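PDB 3BTP: single-strand DNA-binding protein from Agrobacterium tumefaciens, which binds single-stranded but not double-stranded DNA regardless of sequence and mediates nuclear uptake of the transferred T-DNA strand. Local coordinates for residues Q122-G130 with Y235-R243; K228-I236 with I246-F254. All blocks are in the same frame, centred on the assembly; numbering follows the deposited sequence.

Interaction 1. Residues Q122-G130 with Y235-R243; sequences QTGQDKFAG and YIQTEKYGR
Asp126 meets the chain around Thr238 and Glu239, where the turn after strand 117-124 touches the chain that follows strand 235-237. Asp126 CB lies near the ring plane at the edge of Tyr241, 4.4 Å from Tyr241 CE2. CG, placed beside its own backbone N (chi1 -57°), faces the backbone N of Glu239 and CB of Thr238. At the tip the two oxygens divide the work. Asp126 OD1 packs on Thr238, 3.5 Å from Thr238 CB, while Asp126 OD2 accepts a short hydrogen bond from Glu239 N at 2.6 Å (160°) on its syn side, tilted out of the carboxylate plane. Gln125 NE2 also donates to Asp126 OD2, at 2.8 Å, from the other face of the carboxylate. Two N-H groups thus grip one oxygen and fix the rotation of the carboxylate. Gln125 bends at chi2 and lays its CG 3.3 Å from Glu239 OE1, its amide nearly parallel to the Glu239 carboxylate. At the exposed edge Lys127 NZ donates to Gln125 O, and Lys240 NZ arrives 3.1 Å from Lys127 NZ. These ammonium groups are both donors, so the approach should be unfavourable if both are charged; Asp126 OD2, 4.7 Å from Lys240 NZ, may temper it. Outside the contact, Tyr241 stacks on Tyr276. The contact sets one hairpin turn against another: the type II turn Gly124 to Lys127, closed by a classic beta bulge in which Thr123 and Gly124 face Lys127, rests on the connection of the 235-237/243-245 hairpin.

Interaction 2. Residues K228-I236 with I246-F254; sequences KLRPEDRYI and IQKRYEHQF
The backbones of Arg234 and Ile246 run side by side with CA atoms 5.4 Å apart, and Ile246 N donates to Arg234 O at 2.9 Å (163°), carrying on the antiparallel ladder in which Ile236 pairs with Arg244. Beyond this pair the segments diverge, and side chains make the remaining contacts. Arg249 does most of this. Its chain curls at chi2 and chi3 (-66° and -63°), which brings the guanidinium back over the end of the 3-10 turn 231-233. Along the way Arg249 CG lies against both methyls of Leu229, 3.5 Å from Leu229 CD2, the two side chains crossing at about a right angle. Farther out, Arg249 NH1 comes to 2.6 Å from Asp233 O, but the bond is bent and weak. One face of the Arg249 guanidinium carries Ile236 CD1, 4.2 Å from Arg249 NH1. Ile236 CD1 meets Ile246 CD1 at 4.1 Å, and the Gln253 side chain comes head-on toward Ile236, Gln253 OE1 lying 3.9 Å from Ile236 CD1. Leu229 CD1 also touches the backbone of the other segment, 3.6 Å from Gln247 O. Arg230 grips the Asp233 carboxylate side-on, NE to OD2 and NH2 to OD1, a salt bridge that spans the 3-10 turn; the negative charge is probably largely balanced there, although Arg249 NH1 is also near. Arg249 further shares backbone hydrogen bonding with Asp218. Lys248 NZ is hydrogen-bonded to a polar side chain of another protein's chain, and the backbone of that chain packs on Gln247, Lys248 and Tyr250. The 246-254 loop, leaving strand 243-245 on its way to strand 263-266, puts Tyr250 on Pro163 and Leu164 of helix 162-167.

Interactions 1 and 2 use opposite ends of one hairpin: the 235-237/243-245 pair has its turn engaged by residues 122-130 in interaction 1, while interaction 2 joins the chain entering and leaving its base, residues 228-236 and 246-254. Tyr235 and Ile236 belong to both, and the centres lie about 15 Å apart. The contacts also meet directly through Phe254, whose CE1 is 3.5 Å from Gln122 CG and 3.9 Å from Phe128 CD1, so the loop after the hairpin returns to the 117-124/127-132 sheet. Interaction 1 is mostly polar and at the surface, whereas interaction 2 is more buried and borders another protein's chain.

Interaction 1. Residues Q122-G130 with Y235-R243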
loop_
_atom_site.group_PDB
_atom_site.type_symbol
_atom_site.label_atom_id
_atom_site.label_comp_id
_atom_site.label_asym_id
_atom_site.label_seq_id
_atom_site.Cartn_x
_atom_site.Cartn_y
_atom_site.Cartn_z
ATOM N N GLN A 122 -26.975 5.919 2.898
ATOM C CA GLN A 122 -27.440 5.579 4.257
ATOM C C GLN A 122 -28.915 5.130 4.231
ATOM O O GLN A 122 -29.773 5.791 3.674
ATOM C CB GLN A 122 -27.276 6.777 5.184
ATOM C CG GLN A 122 -25.820 7.112 5.503
ATOM C CD GLN A 122 -25.702 8.277 6.496
ATOM O OE1 GLN A 122 -26.134 9.379 6.210
ATOM N NE2 GLN A 122 -25.112 8.020 7.672
ATOM N N THR A 123 -29.222 3.998 4.828
ATOM C CA THR A 123 -30.632 3.566 4.817
ATOM C C THR A 123 -31.124 3.262 6.222
ATOM O O THR A 123 -32.094 2.552 6.365
ATOM C CB THR A 123 -30.834 2.291 3.960
ATOM O OG1 THR A 123 -30.133 1.223 4.578
ATOM C CG2 THR A 123 -30.290 2.452 2.530
ATOM N N GLY A 124 -30.456 3.748 7.266
ATOM C CA GLY A 124 -30.743 3.243 8.621
ATOM C C GLY A 124 -29.740 3.706 9.644
ATOM O O GLY A 124 -28.752 4.303 9.279
ATOM N N GLN A 125 -30.000 3.475 10.931
ATOM C CA GLN A 125 -28.976 3.693 11.939
ATOM C C GLN A 125 -27.887 2.648 11.657
ATOM O O GLN A 125 -28.128 1.436 11.715
ATOM C CB GLN A 125 -29.521 3.573 13.394
ATOM C CG GLN A 125 -28.456 3.823 14.549
ATOM C CD GLN A 125 -27.621 5.110 14.331
ATOM O OE1 GLN A 125 -28.163 6.164 14.014
ATOM N NE2 GLN A 125 -26.300 5.008 14.488
ATOM N N ASP A 126 -26.700 3.132 11.332
ATOM C CA ASP A 126 -25.571 2.258 10.997
ATOM C C ASP A 126 -25.874 1.256 9.864
ATOM O O ASP A 126 -25.335 0.139 9.854
ATOM C CB ASP A 126 -25.092 1.547 12.268
ATOM C CG ASP A 126 -24.713 2.530 13.370
ATOM O OD1 ASP A 126 -23.826 3.408 13.119
ATOM O OD2 ASP A 126 -25.276 2.408 14.486
ATOM N N LYS A 127 -26.762 1.645 8.947
ATOM C CA LYS A 127 -27.102 0.775 7.822
ATOM C C LYS A 127 -26.858 1.513 6.505
ATOM O O LYS A 127 -27.137 2.680 6.397
ATOM C CB LYS A 127 -28.542 0.206 7.896
ATOM C CG LYS A 127 -28.859 -0.671 9.134
ATOM C CD LYS A 127 -30.380 -0.710 9.371
ATOM C CE LYS A 127 -30.814 -1.480 10.656
ATOM N NZ LYS A 127 -30.589 -0.726 11.965
ATOM N N PHE A 128 -26.314 0.798 5.523
ATOM C CA PHE A 128 -25.880 1.370 4.251
ATOM C C PHE A 128 -26.226 0.429 3.134
ATOM O O PHE A 128 -26.342 -0.766 3.348
ATOM C CB PHE A 128 -24.354 1.577 4.265
ATOM C CG PHE A 128 -23.868 2.384 5.432
ATOM C CD1 PHE A 128 -23.808 3.755 5.355
ATOM C CD2 PHE A 128 -23.464 1.763 6.602
ATOM C CE1 PHE A 128 -23.356 4.500 6.461
ATOM C CE2 PHE A 128 -23.032 2.482 7.687
ATOM C CZ PHE A 128 -22.983 3.866 7.629
ATOM N N ALA A 129 -26.356 0.979 1.929
ATOM C CA ALA A 129 -26.519 0.173 0.740
ATOM C C ALA A 129 -25.630 0.773 -0.339
ATOM O O ALA A 129 -25.454 1.994 -0.401
ATOM C CB ALA A 129 -27.980 0.125 0.278
ATOM N N GLY A 130 -25.073 -0.091 -1.185
ATOM C CA GLY A 130 -24.217 0.384 -2.285
ATOM C C GLY A 130 -24.744 -0.141 -3.592
ATOM O O GLY A 130 -25.266 -1.226 -3.653
ATOM N N TYR A 235 -13.452 9.875 17.098
ATOM C CA TYR A 235 -14.291 8.643 17.042
ATOM C C TYR A 235 -15.666 8.868 16.488
ATOM O O TYR A 235 -16.232 9.958 16.605
ATOM C CB TYR A 235 -14.409 7.930 18.384
ATOM C CG TYR A 235 -13.047 7.558 18.903
ATOM C CD1 TYR A 235 -12.442 6.340 18.574
ATOM C CD2 TYR A 235 -12.333 8.466 19.676
ATOM C CE1 TYR A 235 -11.161 6.071 18.996
ATOM C CE2 TYR A 235 -11.090 8.183 20.131
ATOM C CZ TYR A 235 -10.510 7.008 19.790
ATOM O OH TYR A 235 -9.257 6.811 20.283
ATOM N N ILE A 236 -16.175 7.866 15.785
ATOM C CA ILE A 236 -17.581 7.833 15.464
ATOM C C ILE A 236 -18.147 6.710 16.324
ATOM O O ILE A 236 -17.507 5.695 16.487
ATOM C CB ILE A 236 -17.849 7.561 13.962
ATOM C CG1 ILE A 236 -17.457 8.766 13.114
ATOM C CG2 ILE A 236 -19.318 7.252 13.728
ATOM C CD1 ILE A 236 -17.743 10.171 13.778
ATOM N N GLN A 237 -19.329 6.930 16.880
ATOM C CA GLN A 237 -20.065 5.949 17.664
ATOM C C GLN A 237 -21.107 5.271 16.793
ATOM O O GLN A 237 -21.934 5.925 16.140
ATOM C CB GLN A 237 -20.774 6.686 18.829
ATOM C CG GLN A 237 -21.514 5.795 19.853
ATOM C CD GLN A 237 -20.570 4.964 20.626
ATOM O OE1 GLN A 237 -19.761 5.499 21.355
ATOM N NE2 GLN A 237 -20.618 3.638 20.440
ATOM N N THR A 238 -21.034 3.953 16.739
ATOM C CA THR A 238 -22.134 3.212 16.192
ATOM C C THR A 238 -23.133 2.891 17.340
ATOM O O THR A 238 -22.768 2.794 18.546
ATOM C CB THR A 238 -21.721 1.859 15.400
ATOM O OG1 THR A 238 -21.196 0.900 16.311
ATOM C CG2 THR A 238 -20.736 2.064 14.269
ATOM N N GLU A 239 -24.381 2.665 16.955
ATOM C CA GLU A 239 -25.378 2.266 17.946
ATOM C C GLU A 239 -25.103 0.924 18.614
ATOM O O GLU A 239 -25.270 0.811 19.834
ATOM C CB GLU A 239 -26.787 2.246 17.373
ATOM C CG GLU A 239 -27.693 1.508 18.310
ATOM C CD GLU A 239 -29.135 1.702 18.025
ATOM O OE1 GLU A 239 -29.501 2.786 17.484
ATOM O OE2 GLU A 239 -29.901 0.757 18.358
ATOM N N LYS A 240 -24.721 -0.077 17.812
ATOM C CA LYS A 240 -24.603 -1.473 18.245
ATOM C C LYS A 240 -23.184 -2.022 18.199
ATOM O O LYS A 240 -22.952 -3.053 18.820
ATOM C CB LYS A 240 -25.498 -2.385 17.368
ATOM C CG LYS A 240 -27.005 -2.072 17.475
ATOM C CD LYS A 240 -27.862 -2.451 16.212
ATOM C CE LYS A 240 -27.486 -1.587 14.965
ATOM N NZ LYS A 240 -28.638 -0.807 14.403
ATOM N N TYR A 241 -22.248 -1.370 17.477
ATOM C CA TYR A 241 -20.992 -2.013 17.118
ATOM C C TYR A 241 -19.727 -1.495 17.735
ATOM O O TYR A 241 -18.630 -2.005 17.425
ATOM C CB TYR A 241 -20.837 -2.092 15.605
ATOM C CG TYR A 241 -22.056 -2.694 14.965
ATOM C CD1 TYR A 241 -22.383 -4.039 15.191
ATOM C CD2 TYR A 241 -22.905 -1.918 14.181
ATOM C CE1 TYR A 241 -23.517 -4.601 14.611
ATOM C CE2 TYR A 241 -24.026 -2.471 13.587
ATOM C CZ TYR A 241 -24.312 -3.810 13.806
ATOM O OH TYR A 241 -25.411 -4.361 13.244
ATOM N N GLY A 242 -19.869 -0.559 18.664
ATOM C CA GLY A 242 -18.708 0.066 19.285
ATOM C C GLY A 242 -18.321 1.359 18.541
ATOM O O GLY A 242 -19.016 1.830 17.652
ATOM N N ARG A 243 -17.223 1.955 18.938
ATOM C CA ARG A 243 -16.694 3.176 18.284
ATOM C C ARG A 243 -15.736 2.862 17.140
ATOM O O ARG A 243 -15.100 1.813 17.128
ATOM C CB ARG A 243 -15.836 3.898 19.325
ATOM C CG ARG A 243 -16.687 4.443 20.404
ATOM C CD ARG A 243 -16.003 5.598 21.035
ATOM N NE ARG A 243 -14.649 5.284 21.488
ATOM C CZ ARG A 243 -13.948 6.193 22.145
ATOM N NH1 ARG A 243 -14.546 7.419 22.360
ATOM N NH2 ARG A 243 -12.718 5.875 22.578
#

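Interaction 2. Residues K228-I236 with I246-F254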
loop_
_atom_site.group_PDB
_atom_site.type_symbol
_atom_site.label_atom_id
_atom_site.label_comp_id
_atom_site.label_asym_id
_atom_site.label_seq_id
_atom_site.Cartn_x
_atom_site.Cartn_y
_atom_site.Cartn_z
ATOM N N LYS A 228 -3.539 18.114 15.203
ATOM C CA LYS A 228 -4.370 16.921 14.975
ATOM C C LYS A 228 -5.633 16.947 15.813
ATOM O O LYS A 228 -5.801 17.790 16.699
ATOM C CB LYS A 228 -3.586 15.587 15.188
ATOM C CG LYS A 228 -2.473 15.299 14.152
ATOM C CD LYS A 228 -1.750 13.959 14.480
ATOM C CE LYS A 228 -0.461 13.730 13.639
ATOM N NZ LYS A 228 -0.383 12.269 13.203
ATOM N N LEU A 229 -6.523 16.018 15.512
ATOM C CA LEU A 229 -7.714 15.844 16.309
ATOM C C LEU A 229 -7.403 15.532 17.783
ATOM O O LEU A 229 -6.507 14.753 18.063
ATOM C CB LEU A 229 -8.588 14.768 15.680
ATOM C CG LEU A 229 -9.266 15.255 14.410
ATOM C CD1 LEU A 229 -9.973 14.082 13.686
ATOM C CD2 LEU A 229 -10.208 16.442 14.648
ATOM N N ARG A 230 -8.095 16.183 18.719
ATOM C CA ARG A 230 -8.131 15.717 20.127
ATOM C C ARG A 230 -8.683 14.279 20.154
ATOM O O ARG A 230 -9.469 13.911 19.306
ATOM C CB ARG A 230 -9.043 16.588 20.996
ATOM C CG ARG A 230 -8.693 18.061 21.006
ATOM C CD ARG A 230 -9.729 18.851 21.881
ATOM N NE ARG A 230 -11.129 18.536 21.532
ATOM C CZ ARG A 230 -12.097 18.306 22.423
ATOM N NH1 ARG A 230 -11.823 18.350 23.736
ATOM N NH2 ARG A 230 -13.341 18.030 22.009
ATOM N N PRO A 231 -8.262 13.468 21.145
ATOM C CA PRO A 231 -8.806 12.123 21.247
ATOM C C PRO A 231 -10.328 12.104 21.380
ATOM O O PRO A 231 -10.961 11.214 20.843
ATOM C CB PRO A 231 -8.148 11.554 22.487
ATOM C CG PRO A 231 -7.170 12.552 22.927
ATOM C CD PRO A 231 -7.265 13.771 22.188
ATOM N N GLU A 232 -10.920 13.088 22.045
ATOM C CA GLU A 232 -12.362 13.109 22.079
ATOM C C GLU A 232 -13.035 13.432 20.769
ATOM O O GLU A 232 -14.262 13.330 20.721
ATOM C CB GLU A 232 -12.975 13.989 23.199
ATOM C CG GLU A 232 -12.234 15.226 23.636
ATOM C CD GLU A 232 -10.938 14.967 24.495
ATOM O OE1 GLU A 232 -9.883 14.783 23.878
ATOM O OE2 GLU A 232 -10.938 15.038 25.753
ATOM N N ASP A 233 -12.299 13.866 19.737
ATOM C CA ASP A 233 -12.952 14.242 18.474
ATOM C C ASP A 233 -12.675 13.259 17.363
ATOM O O ASP A 233 -13.094 13.477 16.231
ATOM C CB ASP A 233 -12.443 15.575 17.987
ATOM C CG ASP A 233 -12.866 16.754 18.866
ATOM O OD1 ASP A 233 -14.058 16.846 19.294
ATOM O OD2 ASP A 233 -11.971 17.622 19.093
ATOM N N ARG A 234 -11.946 12.200 17.659
ATOM C CA ARG A 234 -11.511 11.260 16.632
ATOM C C ARG A 234 -12.232 9.951 16.571
ATOM O O ARG A 234 -11.682 9.029 16.018
ATOM C CB ARG A 234 -9.970 11.021 16.645
ATOM C CG ARG A 234 -9.443 10.628 17.947
ATOM C CD ARG A 234 -8.022 10.197 17.879
ATOM N NE ARG A 234 -7.122 11.318 17.628
ATOM C CZ ARG A 234 -5.927 11.471 18.201
ATOM N NH1 ARG A 234 -5.469 10.577 19.110
ATOM N NH2 ARG A 234 -5.189 12.528 17.863
ATOM N N TYR A 235 -13.452 9.875 17.098
ATOM C CA TYR A 235 -14.291 8.643 17.042
ATOM C C TYR A 235 -15.666 8.868 16.488
ATOM O O TYR A 235 -16.232 9.958 16.605
ATOM C CB TYR A 235 -14.409 7.930 18.384
ATOM C CG TYR A 235 -13.047 7.558 18.903
ATOM C CD1 TYR A 235 -12.442 6.340 18.574
ATOM C CD2 TYR A 235 -12.333 8.466 19.676
ATOM C CE1 TYR A 235 -11.161 6.071 18.996
ATOM C CE2 TYR A 235 -11.090 8.183 20.131
ATOM C CZ TYR A 235 -10.510 7.008 19.790
ATOM O OH TYR A 235 -9.257 6.811 20.283
ATOM N N ILE A 236 -16.175 7.866 15.785
ATOM C CA ILE A 236 -17.581 7.833 15.464
ATOM C C ILE A 236 -18.147 6.710 16.324
ATOM O O ILE A 236 -17.507 5.695 16.487
ATOM C CB ILE A 236 -17.849 7.561 13.962
ATOM C CG1 ILE A 236 -17.457 8.766 13.114
ATOM C CG2 ILE A 236 -19.318 7.252 13.728
ATOM C CD1 ILE A 236 -17.743 10.171 13.778
ATOM N N ILE A 246 -11.335 7.778 13.399
ATOM C CA ILE A 246 -11.168 8.393 12.061
ATOM C C ILE A 246 -9.980 9.337 12.107
ATOM O O ILE A 246 -9.514 9.697 13.196
ATOM C CB ILE A 246 -12.472 9.112 11.525
ATOM C CG1 ILE A 246 -12.815 10.271 12.446
ATOM C CG2 ILE A 246 -13.632 8.053 11.334
ATOM C CD1 ILE A 246 -14.072 11.037 12.117
ATOM N N GLN A 247 -9.540 9.750 10.919
ATOM C CA GLN A 247 -8.389 10.580 10.655
ATOM C C GLN A 247 -8.695 12.112 10.652
ATOM O O GLN A 247 -7.859 12.944 11.056
ATOM C CB GLN A 247 -7.845 10.073 9.281
ATOM C CG GLN A 247 -6.426 10.358 9.009
ATOM C CD GLN A 247 -5.515 9.946 10.163
ATOM O OE1 GLN A 247 -5.793 9.000 10.933
ATOM N NE2 GLN A 247 -4.451 10.624 10.274
ATOM N N LYS A 248 -9.905 12.486 10.245
ATOM C CA LYS A 248 -10.203 13.861 9.928
ATOM C C LYS A 248 -11.691 14.060 10.033
ATOM O O LYS A 248 -12.463 13.134 9.647
ATOM C CB LYS A 248 -9.785 14.177 8.501
ATOM C CG LYS A 248 -10.073 15.592 8.062
ATOM C CD LYS A 248 -9.239 15.901 6.830
ATOM C CE LYS A 248 -9.560 17.250 6.224
ATOM N NZ LYS A 248 -8.382 17.521 5.317
ATOM N N ARG A 249 -12.072 15.256 10.527
ATOM C CA ARG A 249 -13.467 15.725 10.653
ATOM C C ARG A 249 -13.902 16.594 9.514
ATOM O O ARG A 249 -13.418 17.698 9.351
ATOM C CB ARG A 249 -13.688 16.477 11.970
ATOM C CG ARG A 249 -13.202 15.591 13.138
ATOM C CD ARG A 249 -14.051 14.352 13.267
ATOM N NE ARG A 249 -15.394 14.759 13.571
ATOM C CZ ARG A 249 -16.111 14.333 14.598
ATOM N NH1 ARG A 249 -15.619 13.422 15.439
ATOM N NH2 ARG A 249 -17.346 14.827 14.759
ATOM N N TYR A 250 -14.833 16.068 8.742
ATOM C CA TYR A 250 -15.279 16.706 7.524
ATOM C C TYR A 250 -16.617 17.350 7.819
ATOM O O TYR A 250 -17.397 16.788 8.578
ATOM C CB TYR A 250 -15.447 15.654 6.397
ATOM C CG TYR A 250 -14.169 15.038 5.880
ATOM C CD1 TYR A 250 -13.382 15.718 4.988
ATOM C CD2 TYR A 250 -13.740 13.752 6.300
ATOM C CE1 TYR A 250 -12.198 15.152 4.490
ATOM C CE2 TYR A 250 -12.534 13.175 5.798
ATOM C CZ TYR A 250 -11.804 13.890 4.888
ATOM O OH TYR A 250 -10.622 13.390 4.378
ATOM N N GLU A 251 -16.885 18.507 7.202
ATOM C CA GLU A 251 -18.188 19.137 7.266
ATOM C C GLU A 251 -19.312 18.213 6.733
ATOM O O GLU A 251 -20.400 18.220 7.260
ATOM C CB GLU A 251 -18.186 20.412 6.456
ATOM C CG GLU A 251 -19.599 21.018 6.401
ATOM C CD GLU A 251 -19.655 22.407 5.831
ATOM O OE1 GLU A 251 -18.604 22.947 5.369
ATOM O OE2 GLU A 251 -20.783 22.979 5.845
ATOM N N HIS A 252 -19.064 17.464 5.659
ATOM C CA HIS A 252 -20.023 16.490 5.094
ATOM C C HIS A 252 -19.482 15.088 5.320
ATOM O O HIS A 252 -18.753 14.506 4.456
ATOM C CB HIS A 252 -20.191 16.778 3.594
ATOM C CG HIS A 252 -20.552 18.205 3.304
ATOM N ND1 HIS A 252 -19.639 19.129 2.818
ATOM C CD2 HIS A 252 -21.732 18.864 3.418
ATOM C CE1 HIS A 252 -20.239 20.298 2.667
ATOM N NE2 HIS A 252 -21.512 20.160 3.019
ATOM N N GLN A 253 -19.776 14.558 6.490
ATOM C CA GLN A 253 -19.171 13.335 6.942
ATOM C C GLN A 253 -19.522 12.121 6.107
ATOM O O GLN A 253 -18.659 11.330 5.842
ATOM C CB GLN A 253 -19.494 13.034 8.399
ATOM C CG GLN A 253 -19.069 14.107 9.423
ATOM C CD GLN A 253 -18.863 13.456 10.815
ATOM O OE1 GLN A 253 -17.699 13.115 11.218
ATOM N NE2 GLN A 253 -19.967 13.222 11.518
ATOM N N PHE A 254 -20.775 11.946 5.735
ATOM C CA PHE A 254 -21.163 10.758 4.989
ATOM C C PHE A 254 -20.500 10.773 3.593
ATOM O O PHE A 254 -19.865 9.815 3.219
ATOM C CB PHE A 254 -22.690 10.597 4.867
ATOM C CG PHE A 254 -23.075 9.428 3.994
ATOM C CD1 PHE A 254 -22.690 8.134 4.322
ATOM C CD2 PHE A 254 -23.768 9.624 2.828
ATOM C CE1 PHE A 254 -22.992 7.064 3.456
ATOM C CE2 PHE A 254 -24.061 8.570 1.987
ATOM C CZ PHE A 254 -23.696 7.306 2.325
#